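Local atomic coordinates of endoglucanase E (Clostridium thermocellum, PDB entry 2WAO), a protein that probably removes acetyl groups from plant cell-wall polysaccharides through its family 2 carbohydrate esterase domain, and also binds cello-oligosaccharide at the active site. Residues 175-180 against 190-195; 218-222 against 240-244; 28-32 against 172-176; 15-19 against 196-200. The contacts are given in a common frame with arbitrary orientation. Numbering follows the deposited sequence.

Contact 1 (175-180 against 190-195). With BGC (beta-D-glucopyranose), chain B; BGC (beta-D-glucopyranose), chain C; FMT (formic acid), chain D.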
loop_
_atom_site.group_PDB
_atom_site.type_symbol
_atom_site.label_atom_id
_atom_site.label_comp_id
_atom_site.label_asym_id
_atom_site.label_seq_id
_atom_site.Cartn_x
_atom_site.Cartn_y
_atom_site.Cartn_z
ATOM N N TRP A 175 3.327 -6.200 -3.165
ATOM C CA TRP A 175 4.512 -6.499 -4.001
ATOM C C TRP A 175 3.991 -6.869 -5.371
ATOM O O TRP A 175 3.184 -7.807 -5.496
ATOM C CB TRP A 175 5.257 -7.690 -3.381
ATOM C CG TRP A 175 6.624 -7.907 -3.979
ATOM C CD1 TRP A 175 6.904 -8.503 -5.178
ATOM C CD2 TRP A 175 7.881 -7.574 -3.376
ATOM N NE1 TRP A 175 8.286 -8.549 -5.367
ATOM C CE2 TRP A 175 8.899 -7.994 -4.269
ATOM C CE3 TRP A 175 8.248 -6.936 -2.155
ATOM C CZ2 TRP A 175 10.282 -7.786 -4.001
ATOM C CZ3 TRP A 175 9.619 -6.739 -1.883
ATOM C CH2 TRP A 175 10.620 -7.184 -2.798
ATOM N N SER A 176 4.411 -6.124 -6.395
ATOM C CA SER A 176 3.904 -6.342 -7.765
ATOM C C SER A 176 4.196 -7.765 -8.253
ATOM O O SER A 176 5.300 -8.280 -8.047
ATOM C CB SER A 176 4.471 -5.312 -8.729
ATOM O OG SER A 176 3.703 -4.129 -8.669
ATOM N N GLY A 177 3.174 -8.412 -8.811
ATOM C CA GLY A 177 3.288 -9.779 -9.354
ATOM C C GLY A 177 3.191 -10.920 -8.347
ATOM O O GLY A 177 3.261 -12.071 -8.745
ATOM N N ILE A 178 3.051 -10.623 -7.048
ATOM C CA ILE A 178 3.077 -11.672 -6.027
ATOM C C ILE A 178 1.709 -12.381 -5.932
ATOM O O ILE A 178 0.663 -11.757 -6.213
ATOM C CB ILE A 178 3.457 -11.056 -4.641
ATOM C CG1 ILE A 178 4.212 -12.104 -3.798
ATOM C CG2 ILE A 178 2.223 -10.422 -3.891
ATOM C CD1 ILE A 178 4.891 -11.497 -2.546
ATOM N N GLY A 179 1.719 -13.635 -5.500
ATOM C CA GLY A 179 0.472 -14.374 -5.311
ATOM C C GLY A 179 0.539 -15.211 -4.052
ATOM O O GLY A 179 1.513 -15.142 -3.251
ATOM N N LEU A 180 -0.513 -16.003 -3.878
ATOM C CA LEU A 180 -0.613 -16.903 -2.781
ATOM C C LEU A 180 0.077 -18.237 -3.086
ATOM O O LEU A 180 0.659 -18.869 -2.158
ATOM C CB LEU A 180 -2.077 -17.222 -2.460
ATOM C CG LEU A 180 -2.657 -16.065 -1.667
ATOM C CD1 LEU A 180 -4.145 -15.955 -1.801
ATOM C CD2 LEU A 180 -2.232 -16.205 -0.181
ATOM N N PRO A 190 9.708 -15.541 -3.653
ATOM C CA PRO A 190 8.922 -15.521 -2.422
ATOM C C PRO A 190 7.449 -15.195 -2.720
ATOM O O PRO A 190 7.151 -14.410 -3.604
ATOM C CB PRO A 190 9.561 -14.377 -1.619
ATOM C CG PRO A 190 11.047 -14.312 -2.172
ATOM C CD PRO A 190 10.853 -14.589 -3.629
ATOM N N LEU A 191 6.555 -15.812 -1.976
ATOM C CA LEU A 191 5.118 -15.573 -2.147
ATOM C C LEU A 191 4.685 -14.636 -1.029
ATOM O O LEU A 191 5.496 -14.267 -0.159
ATOM C CB LEU A 191 4.366 -16.908 -2.111
ATOM C CG LEU A 191 4.636 -17.900 -3.261
ATOM C CD1 LEU A 191 3.955 -19.234 -3.019
ATOM C CD2 LEU A 191 4.186 -17.264 -4.600
ATOM N N ILE A 192 3.404 -14.271 -1.012
ATOM C CA ILE A 192 3.007 -13.228 -0.064
ATOM C C ILE A 192 3.330 -13.629 1.379
ATOM O O ILE A 192 3.829 -12.787 2.177
ATOM C CB ILE A 192 1.523 -12.781 -0.287
ATOM C CG1 ILE A 192 1.196 -11.584 0.658
ATOM C CG2 ILE A 192 0.582 -13.971 -0.103
ATOM C CD1 ILE A 192 1.998 -10.285 0.179
ATOM N N MET A 193 3.114 -14.886 1.766
ATOM C CA MET A 193 3.327 -15.237 3.182
ATOM C C MET A 193 4.799 -15.191 3.576
ATOM O O MET A 193 5.125 -15.065 4.764
ATOM C CB MET A 193 2.689 -16.570 3.547
ATOM C CG MET A 193 1.218 -16.428 4.047
ATOM S SD MET A 193 1.072 -15.793 5.741
ATOM C CE MET A 193 2.035 -17.016 6.633
ATOM N N ASP A 194 5.675 -15.279 2.569
ATOM C CA ASP A 194 7.120 -15.175 2.787
ATOM C C ASP A 194 7.567 -13.724 2.979
ATOM O O ASP A 194 8.572 -13.473 3.648
ATOM C CB ASP A 194 7.906 -15.776 1.615
ATOM C CG ASP A 194 7.506 -17.235 1.268
ATOM O OD1 ASP A 194 7.315 -18.047 2.197
ATOM O OD2 ASP A 194 7.417 -17.572 0.030
ATOM N N ARG A 195 6.886 -12.748 2.376
ATOM C CA ARG A 195 7.340 -11.337 2.481
ATOM C C ARG A 195 6.628 -10.594 3.607
ATOM O O ARG A 195 7.159 -9.647 4.186
ATOM C CB ARG A 195 7.076 -10.611 1.151
ATOM C CG ARG A 195 7.803 -11.271 -0.079
ATOM C CD ARG A 195 8.131 -10.231 -1.076
ATOM N NE ARG A 195 8.745 -10.647 -2.339
ATOM C CZ ARG A 195 10.068 -10.726 -2.536
ATOM N NH1 ARG A 195 10.927 -10.534 -1.530
ATOM N NH2 ARG A 195 10.527 -11.039 -3.747
HETATM C C2 BGC B . 6.712 -8.870 -12.146
HETATM C C3 BGC B . 7.598 -8.126 -11.140
HETATM C C4 BGC B . 8.265 -6.909 -11.785
HETATM C C5 BGC B . 7.180 -6.014 -12.353
HETATM C C6 BGC B . 7.738 -4.694 -12.914
HETATM C C1 BGC B . 5.810 -7.872 -12.864
HETATM O O2 BGC B . 5.939 -9.883 -11.515
HETATM O O3 BGC B . 8.521 -9.010 -10.538
HETATM O O4 BGC B . 8.956 -6.170 -10.799
HETATM O O5 BGC B . 6.578 -6.797 -13.370
HETATM O O6 BGC B . 8.234 -4.883 -14.212
HETATM C C2 BGC C . 3.237 -7.492 -16.807
HETATM C C3 BGC C . 4.402 -8.026 -15.986
HETATM C C4 BGC C . 4.138 -7.783 -14.496
HETATM C C5 BGC C . 2.777 -8.411 -14.122
HETATM C C6 BGC C . 2.406 -8.326 -12.628
HETATM C C1 BGC C . 1.930 -8.099 -16.306
HETATM O O2 BGC C . 3.475 -7.760 -18.193
HETATM O O3 BGC C . 5.611 -7.363 -16.381
HETATM O O4 BGC C . 5.120 -8.502 -13.939
HETATM O O5 BGC C . 1.764 -7.815 -14.930
HETATM O O6 BGC C . 2.346 -6.962 -12.250
HETATM C C FMT D . -0.886 -8.411 -9.409
HETATM O O1 FMT D . 0.260 -8.280 -9.863
HETATM O O2 FMT D . -1.914 -7.827 -9.779
HETATM O O HOH W 1 1.786 -17.448 0.331
#
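In SGNH (GDSL-type) hydrolases the loop after the second strand of the catalytic domain carries the block II glycine. Here that loop is 175-180, and 190-195, the short helix 192-195 with its lead-in, packs against it. Aromatic stacking is most striking. The R195 guanidinium lies flat on W175, planes 14° apart, with R195 CZ 3.5 Å from the centroid of the six-membered ring: a cation-pi stack, extended by a CH-pi contact from R195 CD at 3.7 Å. A broad ring and a long, planar cation suit each other here, and Y202 meets W175 edge-to-face. Hydrogen bonds fix the other end. I192 N, at the start of the helix, donates to G179 O (3.1 Å, 164°), while D194 OD2 accepts from L191 N (2.8 Å) at the N-cap. Water 1 joins L180 O (3.1 Å) to M193 N (3.2 Å). Apolar packing fills the middle: I178 CG2 sits 4.1 Å from I192 CD1, and L180 CD2 3.6 Å from I192 CG2. The W175-I178 type II turn presents G177, at positive phi, which favours glycine, to the glycan pocket. O1 of a formate (chain D), probably from the crystallisation liquor and also bonded to S131 OG, accepts from G177 N at 3.1 Å; this NH is consistent with an oxyanion-hole donor. A CB on G177 would run into chain B glucose O2, already 3.4 Å from G177 CA.

Contact 2 (218-222 against 240-244)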
loop_
_atom_site.group_PDB
_atom_site.type_symbol
_atom_site.label_atom_id
_atom_site.label_comp_id
_atom_site.label_asym_id
_atom_site.label_seq_id
_atom_site.Cartn_x
_atom_site.Cartn_y
_atom_site.Cartn_z
ATOM N N VAL A 218 -7.350 -5.463 4.735
ATOM C CA VAL A 218 -7.896 -5.662 3.400
ATOM C C VAL A 218 -6.896 -6.522 2.627
ATOM O O VAL A 218 -5.708 -6.170 2.514
ATOM C CB VAL A 218 -8.139 -4.281 2.693
ATOM C CG1 VAL A 218 -8.679 -4.470 1.262
ATOM C CG2 VAL A 218 -9.131 -3.408 3.507
ATOM N N ILE A 219 -7.395 -7.610 2.055
ATOM C CA ILE A 219 -6.522 -8.510 1.313
ATOM C C ILE A 219 -6.979 -8.458 -0.137
ATOM O O ILE A 219 -8.148 -8.672 -0.422
ATOM C CB ILE A 219 -6.608 -9.953 1.886
ATOM C CG1 ILE A 219 -6.240 -9.980 3.391
ATOM C CG2 ILE A 219 -5.686 -10.890 1.058
ATOM C CD1 ILE A 219 -6.466 -11.356 4.102
ATOM N N ASN A 220 -6.065 -8.209 -1.058
ATOM C CA ASN A 220 -6.439 -8.268 -2.481
ATOM C C ASN A 220 -5.388 -9.064 -3.198
ATOM O O ASN A 220 -4.386 -8.529 -3.607
ATOM C CB ASN A 220 -6.657 -6.870 -3.116
ATOM C CG ASN A 220 -7.263 -6.970 -4.536
ATOM O OD1 ASN A 220 -7.036 -7.968 -5.261
ATOM N ND2 ASN A 220 -8.042 -5.950 -4.937
ATOM N N LEU A 221 -5.598 -10.376 -3.244
ATOM C CA LEU A 221 -4.618 -11.294 -3.775
ATOM C C LEU A 221 -5.348 -12.315 -4.636
ATOM O O LEU A 221 -6.511 -12.622 -4.386
ATOM C CB LEU A 221 -3.900 -12.027 -2.642
ATOM C CG LEU A 221 -2.962 -11.185 -1.776
ATOM C CD1 LEU A 221 -2.627 -12.089 -0.537
ATOM C CD2 LEU A 221 -1.726 -10.810 -2.616
ATOM N N GLY A 222 -4.625 -12.868 -5.599
ATOM C CA GLY A 222 -5.127 -13.995 -6.371
ATOM C C GLY A 222 -5.096 -13.647 -7.836
ATOM O O GLY A 222 -5.182 -14.546 -8.666
ATOM N N TYR A 240 -4.827 -19.315 1.060
ATOM C CA TYR A 240 -5.598 -18.146 1.457
ATOM C C TYR A 240 -5.993 -18.265 2.933
ATOM O O TYR A 240 -5.803 -17.328 3.700
ATOM C CB TYR A 240 -6.827 -17.954 0.522
ATOM C CG TYR A 240 -7.278 -16.489 0.409
ATOM C CD1 TYR A 240 -7.369 -15.859 -0.829
ATOM C CD2 TYR A 240 -7.620 -15.734 1.549
ATOM C CE1 TYR A 240 -7.760 -14.539 -0.962
ATOM C CE2 TYR A 240 -7.999 -14.373 1.424
ATOM C CZ TYR A 240 -8.058 -13.793 0.181
ATOM O OH TYR A 240 -8.455 -12.467 0.073
ATOM N N LYS A 241 -6.502 -19.437 3.331
ATOM C CA LYS A 241 -6.804 -19.720 4.736
ATOM C C LYS A 241 -5.577 -19.539 5.652
ATOM O O LYS A 241 -5.725 -18.975 6.722
ATOM C CB LYS A 241 -7.418 -21.117 4.909
ATOM C CG LYS A 241 -8.807 -21.192 4.302
ATOM C CD LYS A 241 -9.381 -22.588 4.389
ATOM C CE LYS A 241 -10.872 -22.607 3.995
ATOM N NZ LYS A 241 -11.494 -23.987 4.093
ATOM N N ASN A 242 -4.412 -19.987 5.218
ATOM C CA ASN A 242 -3.162 -19.819 5.980
ATOM C C ASN A 242 -2.906 -18.346 6.273
ATOM O O ASN A 242 -2.537 -17.962 7.393
ATOM C CB ASN A 242 -1.981 -20.341 5.155
ATOM C CG ASN A 242 -1.828 -21.843 5.212
ATOM O OD1 ASN A 242 -2.355 -22.518 6.102
ATOM N ND2 ASN A 242 -1.071 -22.377 4.260
ATOM N N LEU A 243 -3.105 -17.516 5.232
ATOM C CA LEU A 243 -2.874 -16.078 5.332
ATOM C C LEU A 243 -3.857 -15.447 6.338
ATOM O O LEU A 243 -3.430 -14.734 7.239
ATOM C CB LEU A 243 -2.950 -15.379 3.943
ATOM C CG LEU A 243 -2.856 -13.843 4.036
ATOM C CD1 LEU A 243 -1.515 -13.408 4.724
ATOM C CD2 LEU A 243 -3.083 -13.238 2.651
ATOM N N ILE A 244 -5.134 -15.798 6.236
ATOM C CA ILE A 244 -6.149 -15.266 7.157
ATOM C C ILE A 244 -5.831 -15.682 8.605
ATOM O O ILE A 244 -5.948 -14.864 9.516
ATOM C CB ILE A 244 -7.561 -15.731 6.736
ATOM C CG1 ILE A 244 -7.984 -15.087 5.403
ATOM C CG2 ILE A 244 -8.612 -15.337 7.846
ATOM C CD1 ILE A 244 -9.314 -15.650 4.811
HETATM O O HOH W 2 -8.042 -11.513 -2.381
#
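I219 reaches out from its strand between two side chains of the helix: its CG2 is 3.9 Å from Y240 CZ and equally 3.9 Å from L243 CD2. The longer arm continues to the helix, I219 CD1 lying 4.2 Å from I244 CG1. Two residues on, L221 again points to the helix, and L221 CD1 meets L243 CD2 at 3.4 Å, the tightest apolar pair. Between them N220 faces the other way and bonds through ND2 to G261 O, following the alternation of an extended chain. Branched aliphatic side chains suit such a place, since they cover the sheet closely without leaving polar groups buried. Strand 216-220 and helix 233-250, followed by strand 255-260 parallel to the first, form a beta-alpha-beta crossover of the SGNH hydrolase alpha/beta fold; the short segments of strand and helix run nearly antiparallel, at 158°, with axes 11.4 Å apart. Y240 brings its hydroxyl across this gap toward the backbone of L221. Water 2 lies 2.7 Å from Y240 OH and accepts from L221 N at 2.8 Å, so the buried amide of L221 has a partner. G222, which follows at phi 124°, opens the GTND sequence that matches the block III GxND motif; a CB there would be jammed against the preceding carbonyl, that of L221.

Contact 3 (28-32 against 172-176)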
loop_
_atom_site.group_PDB
_atom_site.type_symbol
_atom_site.label_atom_id
_atom_site.label_comp_id
_atom_site.label_asym_id
_atom_site.label_seq_id
_atom_site.Cartn_x
_atom_site.Cartn_y
_atom_site.Cartn_z
ATOM N N ALA A 28 10.509 0.529 3.254
ATOM C CA ALA A 28 10.501 -0.124 1.943
ATOM C C ALA A 28 9.108 -0.113 1.324
ATOM O O ALA A 28 8.941 0.184 0.141
ATOM C CB ALA A 28 10.995 -1.541 2.059
ATOM N N TRP A 29 8.095 -0.416 2.121
ATOM C CA TRP A 29 6.772 -0.652 1.528
ATOM C C TRP A 29 6.146 0.576 0.882
ATOM O O TRP A 29 6.309 1.718 1.366
ATOM C CB TRP A 29 5.819 -1.285 2.530
ATOM C CG TRP A 29 6.297 -2.628 3.036
ATOM C CD1 TRP A 29 6.865 -2.878 4.260
ATOM C CD2 TRP A 29 6.276 -3.885 2.339
ATOM N NE1 TRP A 29 7.173 -4.229 4.376
ATOM C CE2 TRP A 29 6.827 -4.862 3.215
ATOM C CE3 TRP A 29 5.786 -4.304 1.077
ATOM C CZ2 TRP A 29 6.921 -6.224 2.865
ATOM C CZ3 TRP A 29 5.880 -5.645 0.733
ATOM C CH2 TRP A 29 6.456 -6.597 1.617
ATOM N N SER A 30 5.399 0.331 -0.206
ATOM C CA SER A 30 4.578 1.371 -0.846
ATOM C C SER A 30 3.863 2.227 0.205
ATOM O O SER A 30 3.293 1.719 1.169
ATOM C CB SER A 30 3.453 0.744 -1.682
ATOM O OG SER A 30 3.950 -0.054 -2.706
ATOM N N GLY A 31 3.826 3.522 -0.030
ATOM C CA GLY A 31 2.971 4.361 0.792
ATOM C C GLY A 31 3.570 4.680 2.172
ATOM O O GLY A 31 2.933 5.400 2.960
ATOM N N SER A 32 4.760 4.141 2.478
ATOM C CA SER A 32 5.506 4.601 3.688
ATOM C C SER A 32 5.542 6.118 3.630
ATOM O O SER A 32 5.842 6.690 2.553
ATOM C CB SER A 32 6.932 4.067 3.736
ATOM O OG SER A 32 6.945 2.648 3.794
ATOM N N MET A 172 0.749 -0.480 3.608
ATOM C CA MET A 172 0.491 -1.148 2.327
ATOM C C MET A 172 1.522 -2.242 2.052
ATOM O O MET A 172 2.600 -1.991 1.483
ATOM C CB MET A 172 0.401 -0.140 1.160
ATOM C CG MET A 172 -0.704 0.913 1.308
ATOM S SD MET A 172 -0.583 2.313 0.151
ATOM C CE MET A 172 -1.013 1.589 -1.453
ATOM N N ILE A 173 1.162 -3.458 2.442
ATOM C CA ILE A 173 2.083 -4.583 2.370
ATOM C C ILE A 173 1.832 -5.289 1.045
ATOM O O ILE A 173 1.054 -6.249 0.960
ATOM C CB ILE A 173 1.982 -5.500 3.626
ATOM C CG1 ILE A 173 2.090 -4.647 4.916
ATOM C CG2 ILE A 173 3.074 -6.553 3.544
ATOM C CD1 ILE A 173 3.322 -3.675 4.936
ATOM N N ALA A 174 2.490 -4.776 -0.003
ATOM C CA ALA A 174 2.111 -5.176 -1.372
ATOM C C ALA A 174 3.363 -5.282 -2.224
ATOM O O ALA A 174 4.315 -4.532 -2.050
ATOM C CB ALA A 174 1.142 -4.188 -1.938
ATOM N N TRP A 175 3.327 -6.200 -3.165
ATOM C CA TRP A 175 4.512 -6.499 -4.001
ATOM C C TRP A 175 3.991 -6.869 -5.371
ATOM O O TRP A 175 3.184 -7.807 -5.496
ATOM C CB TRP A 175 5.257 -7.690 -3.381
ATOM C CG TRP A 175 6.624 -7.907 -3.979
ATOM C CD1 TRP A 175 6.904 -8.503 -5.178
ATOM C CD2 TRP A 175 7.881 -7.574 -3.376
ATOM N NE1 TRP A 175 8.286 -8.549 -5.367
ATOM C CE2 TRP A 175 8.899 -7.994 -4.269
ATOM C CE3 TRP A 175 8.248 -6.936 -2.155
ATOM C CZ2 TRP A 175 10.282 -7.786 -4.001
ATOM C CZ3 TRP A 175 9.619 -6.739 -1.883
ATOM C CH2 TRP A 175 10.620 -7.184 -2.798
ATOM N N SER A 176 4.411 -6.124 -6.395
ATOM C CA SER A 176 3.904 -6.342 -7.765
ATOM C C SER A 176 4.196 -7.765 -8.253
ATOM O O SER A 176 5.300 -8.280 -8.047
ATOM C CB SER A 176 4.471 -5.312 -8.729
ATOM O OG SER A 176 3.703 -4.129 -8.669
HETATM O O HOH W 3 5.373 -2.145 -1.742
HETATM O O HOH W 4 3.017 1.275 3.979
#
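M172, on the outermost strand of the parallel sheet, begins the contact on its backbone: water 4 accepts from M172 N and donates to S30 O, both at 2.9 Å. M172 CB lies 3.4 Å from S30 O, and its flexible thioether lies under the turn, SD 4.2 Å from G31 CA. G31 occupies the positive-phi position of a type II turn from W29 to S32, and a CB there would strike that sulphur. I173, the centre of an inverse gamma turn, supplies the main hydrophobic contact: its CD1 sits 3.7 Å from the centroid of the W29 five-membered ring, 11° off the normal, a CH-pi interaction. The indole nitrogen of W29 is satisfied by Y198 O. At A174 the indole edge reaches the backbone, W29 CZ3 3.4 Å from A174 O, while the small methyl packs against helix 131-134. The same carbonyl receives a hydrogen bond from water 3 (2.6 Å), which in turn accepts from S30 N (2.9 Å). At W175 the two tryptophans meet without stacking, W29 CZ3 to W175 CE3 at 4.0 Å. S176 then turns into the glycan pocket, its OG bonded to E96. No direct hydrogen bond joins the two segments, so the N-terminal domain abuts the edge strand of the catalytic domain through a buried indole, with water bridging polar backbone groups where another strand might have paired.

Contact 4 (15-19 against 196-200). With FMT (formic acid), chain L.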
loop_
_atom_site.group_PDB
_atom_site.type_symbol
_atom_site.label_atom_id
_atom_site.label_comp_id
_atom_site.label_asym_id
_atom_site.label_seq_id
_atom_site.Cartn_x
_atom_site.Cartn_y
_atom_site.Cartn_z
ATOM N N GLY A 15 4.111 3.809 8.703
ATOM C CA GLY A 15 4.511 2.674 7.916
ATOM C C GLY A 15 5.288 1.708 8.788
ATOM O O GLY A 15 5.377 1.871 10.049
ATOM N N ARG A 16 5.833 0.706 8.132
ATOM C CA ARG A 16 6.804 -0.191 8.734
ATOM C C ARG A 16 8.184 0.408 8.586
ATOM O O ARG A 16 8.756 0.444 7.481
ATOM C CB ARG A 16 6.743 -1.617 8.132
ATOM C CG ARG A 16 5.400 -2.323 8.401
ATOM C CD ARG A 16 5.498 -3.736 7.891
ATOM N NE ARG A 16 4.286 -4.523 8.133
ATOM C CZ ARG A 16 4.229 -5.808 7.832
ATOM N NH1 ARG A 16 5.309 -6.387 7.312
ATOM N NH2 ARG A 16 3.112 -6.519 8.044
ATOM N N PHE A 17 8.705 0.942 9.685
ATOM C CA PHE A 17 10.050 1.537 9.653
ATOM C C PHE A 17 11.026 0.708 10.513
ATOM O O PHE A 17 10.614 0.127 11.524
ATOM C CB PHE A 17 10.026 3.010 10.110
ATOM C CG PHE A 17 9.513 3.977 9.081
ATOM C CD1 PHE A 17 10.387 4.806 8.361
ATOM C CD2 PHE A 17 8.154 4.118 8.867
ATOM C CE1 PHE A 17 9.899 5.732 7.406
ATOM C CE2 PHE A 17 7.660 5.021 7.893
ATOM C CZ PHE A 17 8.530 5.850 7.194
ATOM N N ASP A 18 12.292 0.657 10.083
ATOM C CA ASP A 18 13.390 0.112 10.857
ATOM C C ASP A 18 14.194 1.282 11.455
ATOM O O ASP A 18 14.653 2.183 10.722
ATOM C CB ASP A 18 14.257 -0.723 9.923
ATOM C CG ASP A 18 15.559 -1.209 10.550
ATOM O OD1 ASP A 18 15.603 -1.548 11.750
ATOM O OD2 ASP A 18 16.553 -1.300 9.783
ATOM N N PHE A 19 14.367 1.272 12.777
ATOM C CA PHE A 19 15.081 2.377 13.452
ATOM C C PHE A 19 16.485 1.963 13.938
ATOM O O PHE A 19 17.102 2.667 14.746
ATOM C CB PHE A 19 14.199 2.893 14.603
ATOM C CG PHE A 19 12.901 3.525 14.142
ATOM C CD1 PHE A 19 12.878 4.853 13.723
ATOM C CD2 PHE A 19 11.698 2.794 14.125
ATOM C CE1 PHE A 19 11.698 5.477 13.311
ATOM C CE2 PHE A 19 10.499 3.408 13.699
ATOM C CZ PHE A 19 10.506 4.757 13.291
ATOM N N TYR A 196 5.397 -11.036 3.878
ATOM C CA TYR A 196 4.512 -10.418 4.870
ATOM C C TYR A 196 5.176 -10.149 6.253
ATOM O O TYR A 196 4.878 -9.116 6.815
ATOM C CB TYR A 196 3.214 -11.232 5.030
ATOM C CG TYR A 196 2.205 -10.656 5.995
ATOM C CD1 TYR A 196 1.701 -9.357 5.834
ATOM C CD2 TYR A 196 1.736 -11.414 7.076
ATOM C CE1 TYR A 196 0.755 -8.825 6.745
ATOM C CE2 TYR A 196 0.801 -10.900 7.958
ATOM C CZ TYR A 196 0.297 -9.607 7.774
ATOM O OH TYR A 196 -0.619 -9.081 8.697
ATOM N N PRO A 197 6.043 -11.054 6.765
ATOM C CA PRO A 197 6.701 -10.848 8.084
ATOM C C PRO A 197 7.718 -9.694 8.169
ATOM O O PRO A 197 8.230 -9.407 9.278
ATOM C CB PRO A 197 7.400 -12.211 8.356
ATOM C CG PRO A 197 6.700 -13.211 7.403
ATOM C CD PRO A 197 6.422 -12.362 6.199
ATOM N N TYR A 198 8.050 -9.074 7.030
ATOM C CA TYR A 198 9.221 -8.173 6.984
ATOM C C TYR A 198 8.961 -6.658 6.975
ATOM O O TYR A 198 7.998 -6.162 6.375
ATOM C CB TYR A 198 10.201 -8.580 5.855
ATOM C CG TYR A 198 10.779 -9.943 6.133
ATOM C CD1 TYR A 198 11.825 -10.105 7.053
ATOM C CD2 TYR A 198 10.236 -11.084 5.534
ATOM C CE1 TYR A 198 12.322 -11.366 7.357
ATOM C CE2 TYR A 198 10.728 -12.342 5.806
ATOM C CZ TYR A 198 11.779 -12.477 6.734
ATOM O OH TYR A 198 12.294 -13.712 7.053
ATOM N N THR A 199 9.816 -5.954 7.698
ATOM C CA THR A 199 9.923 -4.491 7.585
ATOM C C THR A 199 10.636 -4.174 6.281
ATOM O O THR A 199 10.156 -3.366 5.488
ATOM C CB THR A 199 10.734 -3.893 8.753
ATOM O OG1 THR A 199 10.096 -4.267 9.975
ATOM C CG2 THR A 199 10.777 -2.378 8.647
ATOM N N LEU A 200 11.801 -4.798 6.094
ATOM C CA LEU A 200 12.599 -4.594 4.892
ATOM C C LEU A 200 12.769 -5.968 4.263
ATOM O O LEU A 200 13.611 -6.756 4.690
ATOM C CB LEU A 200 13.946 -3.939 5.217
ATOM C CG LEU A 200 13.938 -2.703 6.138
ATOM C CD1 LEU A 200 15.379 -2.355 6.528
ATOM C CD2 LEU A 200 13.216 -1.531 5.475
HETATM C C FMT L . 1.564 4.719 11.798
HETATM O O1 FMT L . 2.228 3.791 11.309
HETATM O O2 FMT L . 0.678 5.373 11.215
HETATM O O HOH W 5 8.885 -0.725 5.130
HETATM O O HOH W 6 11.195 -3.045 11.913
#
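The guanidinium of R16 gathers two carbonyls of the opposing loop: R16 NH1 donates to Y196 O at 2.8 Å (167°) and to Y198 O at 2.9 Å, and R16 NH2 adds a weak bond to Y196 O at 3.4 Å. An arginine suits this place because it is long enough to cross the gap and carries several donors. NH2 also makes a salt bridge to E126, which accepts from the Y196 hydroxyl too, and W207 gives the cation a pi partner. Two waters extend the polar join along the backbone. Water 5 donates to R16 O (2.6 Å) and T199 O (3.0 Å), while water 6 donates to F17 O (3.2 Å) and lies 2.5 Å from T199 OG1. Packing comes next. The methyl T199 CG2 rests on the backbone, 3.6 Å from F17 C and 3.7 Å from D18 N, so this threonine serves both kinds of contact where its chain turns a corner. Beyond it L200 CD1 touches D18 OD2 at 3.6 Å; the other carboxylate oxygen of D18, OD1, is bonded to S20. The whole is an interdomain interface of the family 2 carbohydrate esterase architecture, in which an N-terminal beta-sandwich domain packs against the SGNH hydrolase domain.

In the fold
Contact 3 lies deepest, its centre about 5 Å from that of the chain, against 13 to 15 Å for the others. Every touching residue of contacts 2 and 3 is buried; contact 1 has an exposed rim at P190. Contacts 1 and 2, within the catalytic domain, touch through L180 and Y240; contact 2 is mostly apolar, four aliphatic residues and a tyrosine whose hydroxyl meets a water, while contact 1, beside the sugar, adds cation-pi and backbone bonding. Contacts 3 and 4 join the two domains, contact 3 with waters but no direct hydrogen bond, contact 4 with arginine-carbonyl bonds besides its waters. W175 and S176, shared by contacts 1 and 3, lead to the pocket.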